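Local coordinates for probable antibiotics synthesis protein (Thermus thermophilus, PDB 1V70) that is of unknown function but has a cupin fold, probably binds a metal ion and may take part in antibiotic synthesis, at residues A10-E15 against L32-P37; E47-V52 against V99-R104; G58-R63 against H85-E90. All blocks are in the same frame, centred on the assembly; numbering follows the deposited sequence.

Contact 1 (A10-E15 against L32-P37); sequences ARYNPE and LYALLP
Tyr12 sets the CD1-CE1 side of its ring against Ala34 and Leu36, where strand 28-35 gives way to a loop. Followed outward, its CB lies 3.9 Å from Leu36 CD2, and CG, anti to the carbonyl carbon (chi1 -66°), stays about as near that methyl. CD1 is the shared point, touching Leu36 CD2 at 3.6 Å and Ala34 CB at 3.5 Å. CE1 keeps to Ala34 CB, also at 3.5 Å, and the ring edge there lies near Leu35 N. The side chains of Tyr12 and Leu36 cross obliquely. In this cupin fold the extended stretch that follows helix 6-9 is thus laid over an antiparallel sheet, on the face opposite the one to which Tyr33 points. Leu36 divides its branches: CD2 goes to the ring, and CD1 meets Asn13 O at 3.5 Å. Ala34 CB is also pressed by Arg11 O, a tight 3.0 Å approach. One water joins the backbones, accepting from Asn13 N at 2.8 Å and probably donating to Ala34 O. Asn13 OD1 meanwhile accepts from Glu15 N in an Asx turn. Gln39 bridges the two segments with its amide, NE2 giving to Asn13 O and OE1 taking from Leu36 N.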
ATOM      1  N   ALA A  10     -11.179   8.470   4.314  1.00 14.10           N
ATOM      2  CA  ALA A  10     -12.246   7.564   3.905  1.00 15.51           C
ATOM      3  C   ALA A  10     -13.593   8.264   3.756  1.00 15.47           C
ATOM      4  O   ALA A  10     -14.010   9.033   4.624  1.00 16.04           O
ATOM      5  CB  ALA A  10     -12.359   6.415   4.901  1.00 16.60           C
ATOM      6  N   ARG A  11     -14.264   7.990   2.644  1.00 14.22           N
ATOM      7  CA  ARG A  11     -15.569   8.573   2.347  1.00 14.05           C
ATOM      8  C   ARG A  11     -16.229   7.709   1.280  1.00 14.28           C
ATOM      9  O   ARG A  11     -15.550   6.967   0.572  1.00 14.19           O
ATOM     10  CB  ARG A  11     -15.409  10.010   1.834  1.00 14.20           C
ATOM     11  CG  ARG A  11     -14.661  10.109   0.518  1.00 13.88           C
ATOM     12  CD  ARG A  11     -14.511  11.545   0.026  1.00 14.82           C
ATOM     13  NE  ARG A  11     -13.795  11.592  -1.245  1.00 14.99           N
ATOM     14  CZ  ARG A  11     -14.311  11.220  -2.413  1.00 16.70           C
ATOM     15  NH1 ARG A  11     -15.561  10.781  -2.486  1.00 15.66           N
ATOM     16  NH2 ARG A  11     -13.565  11.261  -3.510  1.00 18.34           N
ATOM     17  N   TYR A  12     -17.547   7.806   1.163  1.00 14.15           N
ATOM     18  CA  TYR A  12     -18.279   7.015   0.182  1.00 14.54           C
ATOM     19  C   TYR A  12     -19.085   7.886  -0.775  1.00 14.42           C
ATOM     20  O   TYR A  12     -19.370   9.049  -0.490  1.00 15.46           O
ATOM     21  CB  TYR A  12     -19.187   6.020   0.907  1.00 15.43           C
ATOM     22  CG  TYR A  12     -18.401   4.978   1.670  1.00 17.00           C
ATOM     23  CD1 TYR A  12     -17.913   3.839   1.030  1.00 18.77           C
ATOM     24  CD2 TYR A  12     -18.089   5.162   3.016  1.00 19.59           C
ATOM     25  CE1 TYR A  12     -17.129   2.910   1.712  1.00 21.08           C
ATOM     26  CE2 TYR A  12     -17.306   4.239   3.707  1.00 21.60           C
ATOM     27  CZ  TYR A  12     -16.829   3.117   3.047  1.00 21.61           C
ATOM     28  OH  TYR A  12     -16.040   2.209   3.715  1.00 24.94           O
ATOM     29  N   ASN A  13     -19.439   7.311  -1.917  1.00 14.12           N
ATOM     30  CA  ASN A  13     -20.194   8.009  -2.951  1.00 15.19           C
ATOM     31  C   ASN A  13     -21.393   7.131  -3.298  1.00 15.72           C
ATOM     32  O   ASN A  13     -21.228   5.979  -3.690  1.00 15.72           O
ATOM     33  CB  ASN A  13     -19.302   8.197  -4.183  1.00 15.54           C
ATOM     34  CG  ASN A  13     -19.962   9.016  -5.272  1.00 16.31           C
ATOM     35  OD1 ASN A  13     -21.176   8.960  -5.459  1.00 19.05           O
ATOM     36  ND2 ASN A  13     -19.157   9.769  -6.011  1.00 17.13           N
ATOM     37  N   PRO A  14     -22.619   7.659  -3.153  1.00 15.52           N
ATOM     38  CA  PRO A  14     -23.811   6.863  -3.467  1.00 17.32           C
ATOM     39  C   PRO A  14     -24.002   6.560  -4.952  1.00 17.16           C
ATOM     40  O   PRO A  14     -24.691   5.604  -5.313  1.00 20.68           O
ATOM     41  CB  PRO A  14     -24.947   7.711  -2.896  1.00 19.07           C
ATOM     42  CG  PRO A  14     -24.443   9.103  -3.089  1.00 19.67           C
ATOM     43  CD  PRO A  14     -22.993   8.999  -2.663  1.00 16.68           C
ATOM     44  N   GLU A  15     -23.377   7.363  -5.806  1.00 18.55           N
ATOM     45  CA  GLU A  15     -23.518   7.227  -7.263  1.00 20.68           C
ATOM     46  C   GLU A  15     -22.601   6.139  -7.862  1.00 20.66           C
ATOM     47  O   GLU A  15     -22.993   5.415  -8.765  1.00 21.08           O
ATOM     48  CB  GLU A  15     -23.220   8.581  -7.923  1.00 22.89           C
ATOM     49  CG  GLU A  15     -23.334   8.534  -9.453  1.00 27.01           C
ATOM     50  CD  GLU A  15     -24.791   8.617  -9.878  1.00 29.44           C
ATOM     51  OE1 GLU A  15     -25.602   7.876  -9.352  1.00 30.93           O
ATOM     52  OE2 GLU A  15     -25.092   9.392 -10.784  1.00 32.23           O
ATOM     53  N   LEU A  32      -7.265   5.342  -2.281  1.00 11.25           N
ATOM     54  CA  LEU A  32      -8.175   4.562  -1.465  1.00 11.34           C
ATOM     55  C   LEU A  32      -9.396   4.374  -2.361  1.00 12.10           C
ATOM     56  O   LEU A  32      -9.825   5.318  -3.030  1.00 13.82           O
ATOM     57  CB  LEU A  32      -8.619   5.318  -0.211  1.00 13.52           C
ATOM     58  CG  LEU A  32      -7.641   5.534   0.939  1.00 15.03           C
ATOM     59  CD1 LEU A  32      -8.351   6.308   2.045  1.00 17.81           C
ATOM     60  CD2 LEU A  32      -7.138   4.195   1.462  1.00 18.21           C
ATOM     61  N   TYR A  33      -9.926   3.159  -2.416  1.00 10.89           N
ATOM     62  CA  TYR A  33     -11.143   2.907  -3.184  1.00 10.97           C
ATOM     63  C   TYR A  33     -12.184   2.570  -2.130  1.00 11.65           C
ATOM     64  O   TYR A  33     -11.961   1.695  -1.294  1.00 12.65           O
ATOM     65  CB  TYR A  33     -11.006   1.705  -4.122  1.00 11.03           C
ATOM     66  CG  TYR A  33     -10.240   1.928  -5.408  1.00 11.75           C
ATOM     67  CD1 TYR A  33     -10.273   0.961  -6.412  1.00 11.74           C
ATOM     68  CD2 TYR A  33      -9.456   3.068  -5.617  1.00 12.73           C
ATOM     69  CE1 TYR A  33      -9.547   1.111  -7.590  1.00 12.59           C
ATOM     70  CE2 TYR A  33      -8.721   3.230  -6.800  1.00 14.30           C
ATOM     71  CZ  TYR A  33      -8.773   2.243  -7.779  1.00 13.96           C
ATOM     72  OH  TYR A  33      -8.045   2.367  -8.942  1.00 16.05           O
ATOM     73  N   ALA A  34     -13.312   3.270  -2.154  1.00 10.50           N
ATOM     74  CA  ALA A  34     -14.382   3.031  -1.195  1.00 10.69           C
ATOM     75  C   ALA A  34     -15.583   2.528  -1.980  1.00 11.02           C
ATOM     76  O   ALA A  34     -16.145   3.250  -2.808  1.00 10.99           O
ATOM     77  CB  ALA A  34     -14.726   4.320  -0.453  1.00 11.08           C
ATOM     78  N   LEU A  35     -15.964   1.282  -1.714  1.00 10.52           N
ATOM     79  CA  LEU A  35     -17.070   0.649  -2.419  1.00 11.55           C
ATOM     80  C   LEU A  35     -18.256   0.290  -1.543  1.00 10.90           C
ATOM     81  O   LEU A  35     -18.126  -0.453  -0.573  1.00 11.44           O
ATOM     82  CB  LEU A  35     -16.600  -0.638  -3.113  1.00 12.23           C
ATOM     83  CG  LEU A  35     -15.489  -0.601  -4.164  1.00 12.35           C
ATOM     84  CD1 LEU A  35     -14.129  -0.479  -3.494  1.00 15.87           C
ATOM     85  CD2 LEU A  35     -15.544  -1.885  -4.985  1.00 15.53           C
ATOM     86  N   LEU A  36     -19.418   0.836  -1.880  1.00 12.20           N
ATOM     87  CA  LEU A  36     -20.632   0.497  -1.157  1.00 13.55           C
ATOM     88  C   LEU A  36     -21.081  -0.816  -1.801  1.00 14.51           C
ATOM     89  O   LEU A  36     -20.613  -1.170  -2.888  1.00 13.44           O
ATOM     90  CB  LEU A  36     -21.702   1.574  -1.362  1.00 14.94           C
ATOM     91  CG  LEU A  36     -21.435   2.946  -0.732  1.00 15.03           C
ATOM     92  CD1 LEU A  36     -22.524   3.926  -1.151  1.00 16.99           C
ATOM     93  CD2 LEU A  36     -21.387   2.814   0.783  1.00 15.80           C
ATOM     94  N   PRO A  37     -21.973  -1.564  -1.138  1.00 15.51           N
ATOM     95  CA  PRO A  37     -22.444  -2.827  -1.711  1.00 16.25           C
ATOM     96  C   PRO A  37     -22.952  -2.630  -3.138  1.00 17.02           C
ATOM     97  O   PRO A  37     -23.717  -1.703  -3.409  1.00 16.93           O
ATOM     98  CB  PRO A  37     -23.558  -3.237  -0.755  1.00 17.19           C
ATOM     99  CG  PRO A  37     -23.058  -2.742   0.554  1.00 17.65           C
ATOM    100  CD  PRO A  37     -22.521  -1.364   0.216  1.00 17.60           C
TER
HETATM  101  O   HOH W   1     -18.555   4.680  -2.450  1.00 12.99           O

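Contact 2 (E47-V52 against V99-R104); sequences EGSDKV and VVTAPR
Lys51 and Thr101 face each other as an antiparallel non-hydrogen-bonded pair, their side chains crossing on the same face of the sheet. With CG anti to the backbone N (chi1 179°), the lysine leans toward Val99, and its CG sits 3.7 Å from Val99 CG1. In one of its two conformers a bend at chi3 (-65°) brings CE to 3.5 Å from Thr101 OG1, and NZ hydrogen-bonds to His85 NE2. Thr101 turns its other branch the opposite way along the strand, CG2 resting 3.8 Å from Ser49 CB. Ser49 OG donates to Pro103 O at 2.7 Å, approaching from above the carbonyl plane, and so fastens the chain just past the cis peptide that precedes the proline. Asp50 and Val52 project from the other face beside Ala102 and Val100, and each of these pairs is joined by two backbone hydrogen bonds. That face meets the second subunit: Asp50 OD2 is hydrogen-bonded to Ser25 OG and salt-bridged to Arg27, both of the second subunit, and Val100 packs on Val100 of that chain. Within its own chain, strand 95-102 lies between strands 28-35 and 50-55, and strand 75-79 flanks 50-55 at the sheet margin.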
ATOM      1  N   GLU A  47      -1.868  -0.684 -20.088  1.00 22.36           N
ATOM      2  CA  GLU A  47      -0.800  -1.105 -20.985  1.00 23.74           C
ATOM      3  C   GLU A  47       0.570  -1.231 -20.327  1.00 23.19           C
ATOM      4  O   GLU A  47       1.302  -2.186 -20.593  1.00 24.87           O
ATOM      5  CB  GLU A  47      -0.704  -0.142 -22.173  1.00 25.36           C
ATOM      6  CG  GLU A  47      -0.422   1.304 -21.787  1.00 25.97           C
ATOM      7  N   GLY A  48       0.923  -0.280 -19.468  1.00 21.19           N
ATOM      8  CA  GLY A  48       2.230  -0.339 -18.838  1.00 20.54           C
ATOM      9  C   GLY A  48       2.292  -0.029 -17.357  1.00 19.72           C
ATOM     10  O   GLY A  48       3.296   0.491 -16.876  1.00 20.85           O
ATOM     11  N   SER A  49       1.229  -0.347 -16.627  1.00 17.69           N
ATOM     12  CA  SER A  49       1.206  -0.097 -15.190  1.00 16.52           C
ATOM     13  C   SER A  49       0.761  -1.333 -14.427  1.00 16.10           C
ATOM     14  O   SER A  49      -0.133  -2.052 -14.869  1.00 16.64           O
ATOM     15  CB  SER A  49       0.251   1.053 -14.853  1.00 16.87           C
ATOM     16  OG  SER A  49       0.682   2.284 -15.407  1.00 17.92           O
ATOM     17  N   ASP A  50       1.400  -1.587 -13.289  1.00 15.00           N
ATOM     18  CA  ASP A  50       1.020  -2.709 -12.442  1.00 14.19           C
ATOM     19  C   ASP A  50       0.129  -2.114 -11.360  1.00 13.54           C
ATOM     20  O   ASP A  50       0.255  -0.937 -11.024  1.00 13.68           O
ATOM     21  CB  ASP A  50       2.238  -3.362 -11.777  1.00 16.53           C
ATOM     22  CG  ASP A  50       3.129  -4.093 -12.763  1.00 18.50           C
ATOM     23  OD1 ASP A  50       2.610  -4.645 -13.752  1.00 19.47           O
ATOM     24  OD2 ASP A  50       4.354  -4.131 -12.533  1.00 23.75           O
ATOM     25  N   LYS A  51      -0.776  -2.920 -10.820  1.00 12.50           N
ATOM     26  CA  LYS A  51      -1.660  -2.443  -9.768  1.00 12.65           C
ATOM     27  C   LYS A  51      -1.781  -3.481  -8.664  1.00 12.17           C
ATOM     28  O   LYS A  51      -1.768  -4.682  -8.925  1.00 11.93           O
ATOM     29  CB  LYS A  51      -3.051  -2.125 -10.335  1.00 14.31           C
ATOM     30  CG  LYS A  51      -4.038  -1.638  -9.285  0.50 14.40           C
ATOM     31  CD  LYS A  51      -5.436  -1.475  -9.854  0.50 17.12           C
ATOM     32  CE  LYS A  51      -5.483  -0.377 -10.895  0.50 17.59           C
ATOM     33  NZ  LYS A  51      -6.853  -0.229 -11.453  0.50 16.42           N
ATOM     34  N   VAL A  52      -1.872  -3.013  -7.427  1.00 11.22           N
ATOM     35  CA  VAL A  52      -2.039  -3.904  -6.288  1.00 10.62           C
ATOM     36  C   VAL A  52      -3.199  -3.410  -5.432  1.00  9.46           C
ATOM     37  O   VAL A  52      -3.265  -2.227  -5.079  1.00 10.26           O
ATOM     38  CB  VAL A  52      -0.778  -3.969  -5.393  1.00 10.02           C
ATOM     39  CG1 VAL A  52      -1.039  -4.878  -4.193  1.00 11.70           C
ATOM     40  CG2 VAL A  52       0.407  -4.486  -6.192  1.00 12.49           C
ATOM     41  N   VAL A  99      -5.122   1.099  -2.867  1.00 10.19           N
ATOM     42  CA  VAL A  99      -4.762   0.704  -4.223  1.00 10.08           C
ATOM     43  C   VAL A  99      -3.569   1.481  -4.748  1.00 10.28           C
ATOM     44  O   VAL A  99      -3.563   2.715  -4.726  1.00 12.03           O
ATOM     45  CB  VAL A  99      -5.961   0.922  -5.178  1.00 10.44           C
ATOM     46  CG1 VAL A  99      -5.671   0.316  -6.543  1.00 12.10           C
ATOM     47  CG2 VAL A  99      -7.221   0.321  -4.574  1.00 11.37           C
ATOM     48  N   VAL A 100      -2.567   0.755  -5.227  1.00 10.32           N
ATOM     49  CA  VAL A 100      -1.363   1.373  -5.761  1.00 11.32           C
ATOM     50  C   VAL A 100      -1.192   1.002  -7.227  1.00 11.33           C
ATOM     51  O   VAL A 100      -1.285  -0.171  -7.595  1.00 11.85           O
ATOM     52  CB  VAL A 100      -0.107   0.912  -4.988  1.00 12.95           C
ATOM     53  CG1 VAL A 100       1.133   1.603  -5.548  1.00 15.83           C
ATOM     54  CG2 VAL A 100      -0.260   1.219  -3.508  1.00 13.44           C
ATOM     55  N   THR A 101      -0.950   2.009  -8.058  1.00 11.86           N
ATOM     56  CA  THR A 101      -0.754   1.806  -9.489  1.00 13.33           C
ATOM     57  C   THR A 101       0.575   2.454  -9.857  1.00 13.32           C
ATOM     58  O   THR A 101       0.829   3.602  -9.493  1.00 14.04           O
ATOM     59  CB  THR A 101      -1.874   2.470 -10.310  1.00 13.70           C
ATOM     60  OG1 THR A 101      -3.149   2.028  -9.830  1.00 14.39           O
ATOM     61  CG2 THR A 101      -1.740   2.106 -11.784  1.00 15.06           C
ATOM     62  N   ALA A 102       1.422   1.721 -10.573  1.00 13.62           N
ATOM     63  CA  ALA A 102       2.730   2.245 -10.959  1.00 13.11           C
ATOM     64  C   ALA A 102       3.215   1.703 -12.298  1.00 14.71           C
ATOM     65  O   ALA A 102       3.159   0.502 -12.552  1.00 14.23           O
ATOM     66  CB  ALA A 102       3.756   1.927  -9.873  1.00 14.80           C
ATOM     67  N   PRO A 103       3.664   2.600 -13.190  1.00 16.38           N
ATOM     68  CA  PRO A 103       3.701   4.046 -12.950  1.00 17.08           C
ATOM     69  C   PRO A 103       2.300   4.628 -13.130  1.00 18.16           C
ATOM     70  O   PRO A 103       1.345   3.888 -13.378  1.00 17.55           O
ATOM     71  CB  PRO A 103       4.682   4.544 -14.008  1.00 19.56           C
ATOM     72  CG  PRO A 103       4.454   3.596 -15.136  1.00 19.02           C
ATOM     73  CD  PRO A 103       4.369   2.256 -14.437  1.00 16.92           C
ATOM     74  N   ARG A 104       2.167   5.942 -12.994  1.00 19.90           N
ATOM     75  CA  ARG A 104       0.864   6.576 -13.169  1.00 22.69           C
ATOM     76  C   ARG A 104       0.429   6.369 -14.618  1.00 24.19           C
ATOM     77  O   ARG A 104       1.188   6.648 -15.544  1.00 24.96           O
ATOM     78  CB  ARG A 104       0.952   8.071 -12.847  1.00 23.36           C
ATOM     79  CG  ARG A 104      -0.362   8.825 -13.003  1.00 25.69           C
ATOM     80  CD  ARG A 104      -0.285  10.211 -12.373  1.00 28.05           C
ATOM     81  NE  ARG A 104       0.800  11.012 -12.932  1.00 31.33           N
ATOM     82  CZ  ARG A 104       1.150  12.214 -12.484  1.00 32.34           C
ATOM     83  NH1 ARG A 104       0.501  12.762 -11.466  1.00 33.49           N
ATOM     84  NH2 ARG A 104       2.152  12.870 -13.054  1.00 33.23           N
TER

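Contact 3 (G58-R63 against H85-E90); sequences GEVVVR and HGVRNE
Arg88 turns one face of its guanidinium to Val61, whose CG1 lies 3.7 Å from Arg88 NH2 and whose CB stands above the plane toward the rim. At the edge, Glu90 OE2 accepts from Arg88 NE at 3.3 Å through its anti lone pair, lying only 6° out of the guanidinium plane. Together with a second salt bridge from Arg88 NH1 to Glu68, this one probably limits the rotation of the group; a bend at chi3 (-41°) turns NE into place. The imidazole of His85 meets the rings of His44 and His46, with ND1 fixed by Ala83 O. His85 and Asn89 fit the second conserved cupin motif, whose histidine usually helps to hold a metal in this family. Four backbone hydrogen bonds pair Val61 with Arg88 and Arg63 with Gly86, the straightest being Arg63 N to Gly86 O (178°). Beyond the Val61-Arg88 pair, a water accepts from Glu90 N at 2.8 Å and donates to Glu59 O at 2.9 Å. Val60 and Val87 touch Leu97 of strand 95-102. Strands 60-64 and 85-88 are the middle pair of a four-stranded antiparallel sheet, with 67-71 and 40-44 outside them.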
ATOM      1  N   GLY A  58     -13.806  -4.670   5.069  1.00 14.23           N
ATOM      2  CA  GLY A  58     -14.776  -5.347   4.231  1.00 14.70           C
ATOM      3  C   GLY A  58     -14.158  -6.378   3.312  1.00 14.63           C
ATOM      4  O   GLY A  58     -12.974  -6.707   3.426  1.00 15.18           O
ATOM      5  N   GLU A  59     -14.964  -6.895   2.394  1.00 15.89           N
ATOM      6  CA  GLU A  59     -14.435  -7.864   1.452  1.00 16.54           C
ATOM      7  C   GLU A  59     -14.967  -7.586   0.050  1.00 15.61           C
ATOM      8  O   GLU A  59     -16.089  -7.136  -0.140  1.00 16.57           O
ATOM      9  CB  GLU A  59     -14.816  -9.282   1.919  1.00 20.21           C
ATOM     10  CG  GLU A  59     -16.329  -9.540   1.923  1.00 25.89           C
ATOM     11  CD  GLU A  59     -16.629 -10.907   2.505  1.00 29.31           C
ATOM     12  OE1 GLU A  59     -17.636 -11.496   2.137  1.00 31.85           O
ATOM     13  OE2 GLU A  59     -15.872 -11.355   3.362  1.00 31.40           O
ATOM     14  N   VAL A  60     -14.096  -7.824  -0.922  1.00 13.37           N
ATOM     15  CA  VAL A  60     -14.428  -7.583  -2.317  1.00 12.60           C
ATOM     16  C   VAL A  60     -13.990  -8.767  -3.156  1.00 12.12           C
ATOM     17  O   VAL A  60     -13.169  -9.581  -2.728  1.00 12.30           O
ATOM     18  CB  VAL A  60     -13.706  -6.323  -2.867  1.00 11.65           C
ATOM     19  CG1 VAL A  60     -14.185  -5.080  -2.130  1.00 13.35           C
ATOM     20  CG2 VAL A  60     -12.194  -6.477  -2.720  1.00 14.01           C
ATOM     21  N   VAL A  61     -14.553  -8.860  -4.351  1.00 11.65           N
ATOM     22  CA  VAL A  61     -14.182  -9.909  -5.282  1.00 12.37           C
ATOM     23  C   VAL A  61     -13.253  -9.236  -6.281  1.00 12.08           C
ATOM     24  O   VAL A  61     -13.654  -8.306  -6.986  1.00 13.69           O
ATOM     25  CB  VAL A  61     -15.400 -10.475  -6.036  1.00 13.35           C
ATOM     26  CG1 VAL A  61     -14.937 -11.495  -7.067  1.00 14.47           C
ATOM     27  CG2 VAL A  61     -16.368 -11.121  -5.057  1.00 16.02           C
ATOM     28  N   VAL A  62     -12.005  -9.678  -6.317  1.00 10.64           N
ATOM     29  CA  VAL A  62     -11.033  -9.119  -7.245  1.00 10.80           C
ATOM     30  C   VAL A  62     -10.882 -10.057  -8.435  1.00 11.19           C
ATOM     31  O   VAL A  62     -10.809 -11.278  -8.271  1.00 11.82           O
ATOM     32  CB  VAL A  62      -9.643  -8.910  -6.573  1.00 10.49           C
ATOM     33  CG1 VAL A  62      -9.136 -10.218  -5.997  0.50 13.15           C
ATOM     34  CG2 VAL A  62      -8.653  -8.350  -7.582  0.50  9.25           C
ATOM     35  N   ARG A  63     -10.864  -9.484  -9.633  1.00 10.42           N
ATOM     36  CA  ARG A  63     -10.704 -10.269 -10.849  1.00 10.58           C
ATOM     37  C   ARG A  63      -9.405  -9.856 -11.519  1.00 10.45           C
ATOM     38  O   ARG A  63      -9.146  -8.664 -11.713  1.00 11.18           O
ATOM     39  CB  ARG A  63     -11.887 -10.025 -11.799  1.00 11.98           C
ATOM     40  CG  ARG A  63     -11.844 -10.813 -13.117  1.00 13.44           C
ATOM     41  CD  ARG A  63     -11.132 -10.046 -14.224  1.00 16.02           C
ATOM     42  NE  ARG A  63     -11.047 -10.813 -15.470  1.00 16.76           N
ATOM     43  CZ  ARG A  63     -12.065 -11.057 -16.294  1.00 16.33           C
ATOM     44  NH1 ARG A  63     -13.281 -10.596 -16.033  1.00 17.44           N
ATOM     45  NH2 ARG A  63     -11.861 -11.778 -17.391  1.00 15.40           N
ATOM     46  N   HIS A  85      -8.332  -6.460 -15.234  1.00 11.30           N
ATOM     47  CA  HIS A  85      -8.568  -6.551 -13.799  1.00 10.67           C
ATOM     48  C   HIS A  85      -9.663  -5.609 -13.322  1.00 10.25           C
ATOM     49  O   HIS A  85      -9.920  -4.570 -13.931  1.00 10.61           O
ATOM     50  CB  HIS A  85      -7.275  -6.242 -13.033  1.00 11.03           C
ATOM     51  CG  HIS A  85      -6.778  -4.847 -13.246  1.00 10.26           C
ATOM     52  ND1 HIS A  85      -6.129  -4.456 -14.397  1.00 12.32           N
ATOM     53  CD2 HIS A  85      -6.906  -3.732 -12.490  1.00 12.26           C
ATOM     54  CE1 HIS A  85      -5.883  -3.159 -14.342  1.00 12.99           C
ATOM     55  NE2 HIS A  85      -6.346  -2.696 -13.196  1.00 14.19           N
ATOM     56  N   GLY A  86     -10.300  -5.984 -12.221  1.00  9.94           N
ATOM     57  CA  GLY A  86     -11.345  -5.159 -11.652  1.00 10.59           C
ATOM     58  C   GLY A  86     -11.665  -5.645 -10.256  1.00 10.69           C
ATOM     59  O   GLY A  86     -11.102  -6.640  -9.796  1.00 10.66           O
ATOM     60  N   VAL A  87     -12.555  -4.940  -9.573  1.00  9.84           N
ATOM     61  CA  VAL A  87     -12.953  -5.325  -8.227  1.00 10.58           C
ATOM     62  C   VAL A  87     -14.423  -4.983  -8.033  1.00 10.83           C
ATOM     63  O   VAL A  87     -14.893  -3.946  -8.503  1.00 11.55           O
ATOM     64  CB  VAL A  87     -12.081  -4.619  -7.143  1.00 11.73           C
ATOM     65  CG1 VAL A  87     -12.271  -3.111  -7.200  0.50 11.54           C
ATOM     66  CG2 VAL A  87     -12.428  -5.151  -5.775  0.50 12.08           C
ATOM     67  N   ARG A  88     -15.149  -5.868  -7.360  1.00 11.98           N
ATOM     68  CA  ARG A  88     -16.587  -5.728  -7.143  1.00 13.63           C
ATOM     69  C   ARG A  88     -16.937  -5.962  -5.677  1.00 13.11           C
ATOM     70  O   ARG A  88     -16.445  -6.883  -5.038  1.00 14.12           O
ATOM     71  CB  ARG A  88     -17.340  -6.756  -7.994  1.00 16.28           C
ATOM     72  CG  ARG A  88     -16.896  -6.799  -9.451  1.00 20.44           C
ATOM     73  CD  ARG A  88     -17.811  -7.683 -10.307  1.00 22.92           C
ATOM     74  NE  ARG A  88     -18.186  -8.907  -9.592  1.00 27.30           N
ATOM     75  CZ  ARG A  88     -17.509 -10.040  -9.885  1.00 27.91           C
ATOM     76  NH1 ARG A  88     -16.505 -10.010 -10.745  1.00 29.50           N
ATOM     77  NH2 ARG A  88     -17.880 -11.194  -9.312  1.00 28.69           N
ATOM     78  N   ASN A  89     -17.829  -5.157  -5.115  1.00 12.17           N
ATOM     79  CA  ASN A  89     -18.269  -5.401  -3.755  1.00 12.67           C
ATOM     80  C   ASN A  89     -19.584  -6.164  -3.862  1.00 13.69           C
ATOM     81  O   ASN A  89     -20.631  -5.577  -4.142  1.00 15.03           O
ATOM     82  CB  ASN A  89     -18.495  -4.093  -2.993  1.00 12.77           C
ATOM     83  CG  ASN A  89     -18.857  -4.333  -1.543  1.00 12.40           C
ATOM     84  OD1 ASN A  89     -19.195  -5.454  -1.161  1.00 14.26           O
ATOM     85  ND2 ASN A  89     -18.801  -3.283  -0.728  1.00 13.68           N
ATOM     86  N   GLU A  90     -19.517  -7.477  -3.665  1.00 14.88           N
ATOM     87  CA  GLU A  90     -20.709  -8.318  -3.743  1.00 18.43           C
ATOM     88  C   GLU A  90     -21.235  -8.658  -2.350  1.00 19.14           C
ATOM     89  O   GLU A  90     -22.094  -9.516  -2.192  1.00 21.51           O
ATOM     90  CB  GLU A  90     -20.372  -9.627  -4.482  1.00 20.66           C
ATOM     91  CG  GLU A  90     -20.002  -9.434  -5.965  1.00 25.62           C
ATOM     92  CD  GLU A  90     -21.154  -8.845  -6.758  1.00 29.19           C
ATOM     93  OE1 GLU A  90     -22.280  -8.854  -6.275  1.00 32.41           O
ATOM     94  OE2 GLU A  90     -20.910  -8.389  -7.870  1.00 32.30           O
TER
HETATM   95  O   HOH W   2     -17.526  -8.693  -2.049  1.00 17.12           O

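Contact 2, mostly buried, and contact 3, partly buried, are both antiparallel strand pairings, one in each sheet, yet their side chains differ: contact 2 turns one face to the second subunit, whereas contact 3 places an arginine salt bridge on its outer face. Contact 1, also partly buried, joins a loop to a strand by apolar packing and a water. Contacts 1 and 2 share the five-stranded sheet, where Tyr33 CG packs 3.5 Å from Val99 CG2. Asn89 ND2 probably donates to Leu35 O, tying contact 3 to contact 1, while Lys51 and His85 meet between contacts 2 and 3.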